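Local atomic coordinates of putative Glycosidase (Bacteroides thetaiotaomicron, PDB entry 3R67), a protein that is a putative glycosidase of unproven function, probably built as a five-bladed beta-propeller like its relatives. Residues L262-N267 against T322-G327; S281-Q286 against D302-I307. All coordinates share one frame; numbering follows the deposited sequence. Where two conformers were deposited one is given.

Interaction 1: residues L262-N267 against T322-G327; sequences LYNGKN and TVFIEG
Asn264 lies across from Phe324 where strands 262-266 and 323-327 pass each other almost antiparallel, their axes at 156° and 6.5 Å apart at the closest approach. The two strands belong to different sheets, and the joining is done by side chains, above all by the amide of Asn264. With CG beside the backbone N and anti to the carbonyl carbon (chi1 -60°), this amide projects to the edge of the facing strand and grips one residue twice. Ile325 N donates to Asn264 OD1 at 2.8 Å, using an in-plane lone pair, while Asn264 ND2 gives a nearly straight bond (170°) to Ile325 O at 2.9 Å. The amide thus stands in for the peptide group of a neighbouring strand, and its flip state is fixed because one end must accept and the other donate. It also lies nearly parallel to the Phe324 ring, with Asn264 ND2 3.6 Å above the ring's centre.

Asn264 OD1 lies only 3.3 Å from Val323 O, two acceptors bridged by a water that donates to both, at 2.7 Å to Asn264 OD1, which would offset their repulsion. Beyond the amide, the Ile325 side chain runs roughly antiparallel to that of Asn264, CG1 passing close to OD1, and its CD1 reaches Leu262 CB at 3.6 Å. Leu337 and Pro250 touch this same apolar pair, so the isoleucine lies in the apolar layer between the two sheets, consistent with packing between neighbouring propeller blades. Phe324 lies against Glu247 of strand 245-255, close to a bound 1,2-ethanediol.

As a worked case of peptide mimicry, the contact shows a buried carboxamide whose OD1 accepts from Ile325 N and the water, while one N-H of ND2 is spent on Ile325 O, giving packing between sheets a polar, directional lock.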
# COMPACT_ATOMS: atom_id res chain seq x y z
N LEU A 262 0.49 5.65 8.71
CA LEU A 262 0.06 6.55 7.64
C LEU A 262 -1.04 5.84 6.87
O LEU A 262 -0.87 4.68 6.46
CB LEU A 262 1.22 7.00 6.72
CG LEU A 262 2.16 8.14 7.18
CD1 LEU A 262 2.99 7.74 8.34
CD2 LEU A 262 3.11 8.54 6.04
N TYR A 263 -2.22 6.47 6.72
CA TYR A 263 -3.28 5.73 6.04
C TYR A 263 -4.03 6.64 5.08
O TYR A 263 -3.80 7.84 5.01
CB TYR A 263 -4.25 5.07 7.07
CG TYR A 263 -5.09 6.04 7.87
CD1 TYR A 263 -4.61 6.57 9.07
CD2 TYR A 263 -6.37 6.39 7.47
CE1 TYR A 263 -5.38 7.47 9.81
CE2 TYR A 263 -7.12 7.33 8.18
CZ TYR A 263 -6.62 7.85 9.36
OH TYR A 263 -7.38 8.74 10.10
N ASN A 264 -4.89 6.03 4.31
CA ASN A 264 -5.72 6.69 3.30
C ASN A 264 -7.17 6.79 3.75
O ASN A 264 -7.79 5.78 4.05
CB ASN A 264 -5.64 5.92 1.99
CG ASN A 264 -4.25 5.83 1.47
OD1 ASN A 264 -3.71 6.81 0.98
ND2 ASN A 264 -3.66 4.64 1.51
N GLY A 265 -7.69 8.01 3.75
CA GLY A 265 -9.07 8.29 4.11
C GLY A 265 -9.91 8.64 2.90
O GLY A 265 -9.53 9.53 2.14
N LYS A 266 -11.06 7.95 2.71
CA LYS A 266 -11.97 8.29 1.61
C LYS A 266 -13.11 9.12 2.21
O LYS A 266 -13.69 8.76 3.23
CB LYS A 266 -12.49 7.06 0.85
CG LYS A 266 -13.37 7.43 -0.33
CD LYS A 266 -13.98 6.22 -0.99
CE LYS A 266 -15.01 6.59 -2.01
NZ LYS A 266 -15.58 5.37 -2.66
N ASN A 267 -13.41 10.25 1.60
CA ASN A 267 -14.42 11.17 2.07
C ASN A 267 -15.79 10.81 1.52
O ASN A 267 -15.91 10.58 0.32
CB ASN A 267 -14.04 12.60 1.66
CG ASN A 267 -14.82 13.68 2.34
OD1 ASN A 267 -15.15 13.60 3.53
ND2 ASN A 267 -15.02 14.79 1.64
N THR A 322 -7.06 11.02 -5.97
CA THR A 322 -6.38 10.32 -4.89
C THR A 322 -4.96 10.78 -4.74
O THR A 322 -4.32 11.26 -5.68
CB THR A 322 -6.32 8.74 -5.05
OG1 THR A 322 -5.35 8.34 -6.03
CG2 THR A 322 -7.66 8.07 -5.28
N VAL A 323 -4.46 10.50 -3.57
CA VAL A 323 -3.09 10.57 -3.13
C VAL A 323 -3.02 9.30 -2.27
O VAL A 323 -3.07 9.35 -1.03
CB VAL A 323 -2.65 11.92 -2.48
CG1 VAL A 323 -2.41 12.98 -3.54
CG2 VAL A 323 -3.63 12.39 -1.41
N PHE A 324 -3.13 8.15 -2.97
CA PHE A 324 -3.20 6.86 -2.31
C PHE A 324 -1.81 6.46 -1.91
O PHE A 324 -1.06 5.90 -2.72
CB PHE A 324 -3.88 5.82 -3.22
CG PHE A 324 -4.33 4.60 -2.47
CD1 PHE A 324 -5.59 4.56 -1.86
CD2 PHE A 324 -3.49 3.49 -2.34
CE1 PHE A 324 -6.00 3.43 -1.15
CE2 PHE A 324 -3.90 2.37 -1.62
CZ PHE A 324 -5.15 2.35 -1.04
N ILE A 325 -1.46 6.74 -0.63
CA ILE A 325 -0.10 6.53 -0.08
C ILE A 325 0.08 5.04 0.20
O ILE A 325 -0.85 4.40 0.68
CB ILE A 325 0.17 7.43 1.15
CG1 ILE A 325 -0.77 7.13 2.36
CG2 ILE A 325 0.04 8.92 0.69
CD1 ILE A 325 -0.42 7.82 3.61
N GLU A 326 1.24 4.46 -0.20
CA GLU A 326 1.41 3.02 -0.10
C GLU A 326 2.89 2.56 0.03
O GLU A 326 3.13 1.43 0.46
CB GLU A 326 0.79 2.44 -1.38
CG GLU A 326 0.58 0.94 -1.37
CD GLU A 326 -0.20 0.46 -2.57
OE1 GLU A 326 -1.22 1.09 -2.93
OE2 GLU A 326 0.15 -0.60 -3.10
N GLY A 327 3.84 3.42 -0.33
CA GLY A 327 5.26 3.14 -0.20
C GLY A 327 5.94 4.20 0.65
O GLY A 327 5.62 5.38 0.53
O HOH W 1 -5.11 9.03 0.61

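Interaction 2: residues S281-Q286 against D302-I307; sequences SYCAGQ and DKPFYI
Ala284 and Tyr306 form a lone antiparallel bridge, a hydrogen-bonded pair, between strand 282-286 and the irregular run 302-307. Ala284 N donates to Tyr306 O at 2.9 Å, and Phe305 N returns a bond of the same length to Ala284 O.

The tight part surrounds Phe305. Its chi1 of 75° puts CG between the backbone N and the carbonyl carbon, which turns the ring toward the strand, its edge facing Gly285, and CE1 meets Ala284 CB at 3.5 Å. Gln286 comes over one face, its extended chain crossing the ring at about a right angle. NE2 stands 3.2 Å above the ring plane at its centre, with amide and ring planes 69° apart, while also bonding to Trp14 O. Tyr306 CB covers the opposite face, off centre. Equally close, Cys283 CB meets Pro304 CB at 3.5 Å.

The solvent side is looser. Cys283 SG touches the partly exposed Ile307 mainly at CG2, at 3.7 Å, and the exposed side chains of Asp302 and Lys303 start away from the strand.

Two backbone bonds thus set the register, and the ring is held between Gln286 NE2 and Tyr306 CB; because Trp14 O positions that amide, polar bonding and apolar packing constrain each other.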
# COMPACT_ATOMS: atom_id res chain seq x y z
N SER A 281 -13.02 11.64 -2.66
CA SER A 281 -11.57 11.70 -2.83
C SER A 281 -10.87 11.02 -1.67
O SER A 281 -11.43 10.95 -0.57
CB SER A 281 -11.07 13.15 -2.94
OG SER A 281 -11.14 13.87 -1.71
N TYR A 282 -9.62 10.55 -1.92
CA TYR A 282 -8.74 9.94 -0.93
C TYR A 282 -7.67 10.95 -0.51
O TYR A 282 -6.88 11.40 -1.35
CB TYR A 282 -8.08 8.67 -1.46
CG TYR A 282 -8.95 7.44 -1.59
CD1 TYR A 282 -9.92 7.36 -2.60
CD2 TYR A 282 -8.70 6.29 -0.84
CE1 TYR A 282 -10.68 6.20 -2.77
CE2 TYR A 282 -9.44 5.13 -1.03
CZ TYR A 282 -10.43 5.09 -1.99
OH TYR A 282 -11.15 3.93 -2.20
N CYS A 283 -7.70 11.34 0.75
CA CYS A 283 -6.75 12.24 1.41
C CYS A 283 -6.06 11.43 2.51
O CYS A 283 -6.71 10.57 3.11
CB CYS A 283 -7.45 13.48 1.96
SG CYS A 283 -8.19 14.54 0.70
N ALA A 284 -4.76 11.66 2.73
CA ALA A 284 -3.97 10.84 3.65
C ALA A 284 -4.00 11.37 5.08
O ALA A 284 -3.89 12.57 5.32
CB ALA A 284 -2.53 10.77 3.16
N GLY A 285 -4.13 10.44 6.03
CA GLY A 285 -4.14 10.74 7.46
C GLY A 285 -3.07 9.98 8.21
O GLY A 285 -2.29 9.23 7.61
N GLN A 286 -2.99 10.20 9.52
CA GLN A 286 -2.03 9.52 10.39
C GLN A 286 -2.64 9.23 11.74
O GLN A 286 -3.41 10.03 12.28
CB GLN A 286 -0.73 10.33 10.58
CG GLN A 286 0.04 10.59 9.29
CD GLN A 286 1.28 11.39 9.46
OE1 GLN A 286 1.80 11.57 10.57
NE2 GLN A 286 1.82 11.85 8.35
N ASP A 302 -7.20 15.01 12.62
CA ASP A 302 -8.61 15.33 12.34
C ASP A 302 -8.75 15.95 10.93
O ASP A 302 -9.85 16.04 10.38
CB ASP A 302 -9.17 16.25 13.43
CG ASP A 302 -9.30 15.52 14.77
OD1 ASP A 302 -9.26 14.26 14.77
OD2 ASP A 302 -9.46 16.20 15.81
N LYS A 303 -7.60 16.33 10.34
CA LYS A 303 -7.45 16.87 9.00
C LYS A 303 -6.37 16.10 8.28
O LYS A 303 -5.40 15.68 8.91
CB LYS A 303 -7.12 18.38 9.01
CG LYS A 303 -8.31 19.27 9.30
CD LYS A 303 -7.92 20.74 9.19
CE LYS A 303 -9.08 21.64 8.80
NZ LYS A 303 -10.21 21.58 9.76
N PRO A 304 -6.51 15.89 6.95
CA PRO A 304 -5.47 15.13 6.23
C PRO A 304 -4.15 15.90 6.13
O PRO A 304 -4.18 17.13 6.07
CB PRO A 304 -6.08 14.92 4.85
CG PRO A 304 -7.10 16.00 4.70
CD PRO A 304 -7.62 16.29 6.06
N PHE A 305 -2.99 15.18 6.12
CA PHE A 305 -1.68 15.82 6.00
C PHE A 305 -1.29 15.95 4.53
O PHE A 305 -0.43 16.75 4.18
CB PHE A 305 -0.59 15.05 6.77
CG PHE A 305 -0.10 13.77 6.14
CD1 PHE A 305 -0.79 12.58 6.32
CD2 PHE A 305 1.08 13.75 5.40
CE1 PHE A 305 -0.32 11.39 5.75
CE2 PHE A 305 1.54 12.56 4.82
CZ PHE A 305 0.83 11.38 5.00
N TYR A 306 -1.90 15.13 3.67
CA TYR A 306 -1.61 15.10 2.24
C TYR A 306 -2.91 15.00 1.46
O TYR A 306 -3.77 14.20 1.80
CB TYR A 306 -0.69 13.92 1.96
CG TYR A 306 0.22 14.18 0.79
CD1 TYR A 306 1.34 15.01 0.92
CD2 TYR A 306 -0.02 13.61 -0.46
CE1 TYR A 306 2.16 15.29 -0.16
CE2 TYR A 306 0.82 13.85 -1.54
CZ TYR A 306 1.91 14.70 -1.39
OH TYR A 306 2.75 14.93 -2.45
N ILE A 307 -3.08 15.86 0.45
CA ILE A 307 -4.32 15.94 -0.32
C ILE A 307 -4.02 16.07 -1.82
O ILE A 307 -2.94 16.60 -2.16
CB ILE A 307 -5.24 17.15 0.15
CG1 ILE A 307 -4.66 18.54 -0.21
CG2 ILE A 307 -5.62 17.08 1.63
CD1 ILE A 307 -5.71 19.74 -0.11

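Followed from the N terminus, the chain enters interaction 1 at 262-267, passes through 281-286 and 302-307, which close the shorter loop of interaction 2, and returns to interaction 1 at 322-327. Interaction 2 is therefore nested wholly inside the loop that interaction 1 closes. The two are coupled through one sheet: strands 258-266 and 282-289 are neighbours, with probable backbone bonds from Gly285 N to Tyr263 O and from Gly265 N to Cys283 O. Interaction 2 fastens the connecting loop onto this sheet, whereas interaction 1 joins the sheet to the last, three-stranded one. Phe305 touches both Leu262 and Ile325, making the two contacts continuous.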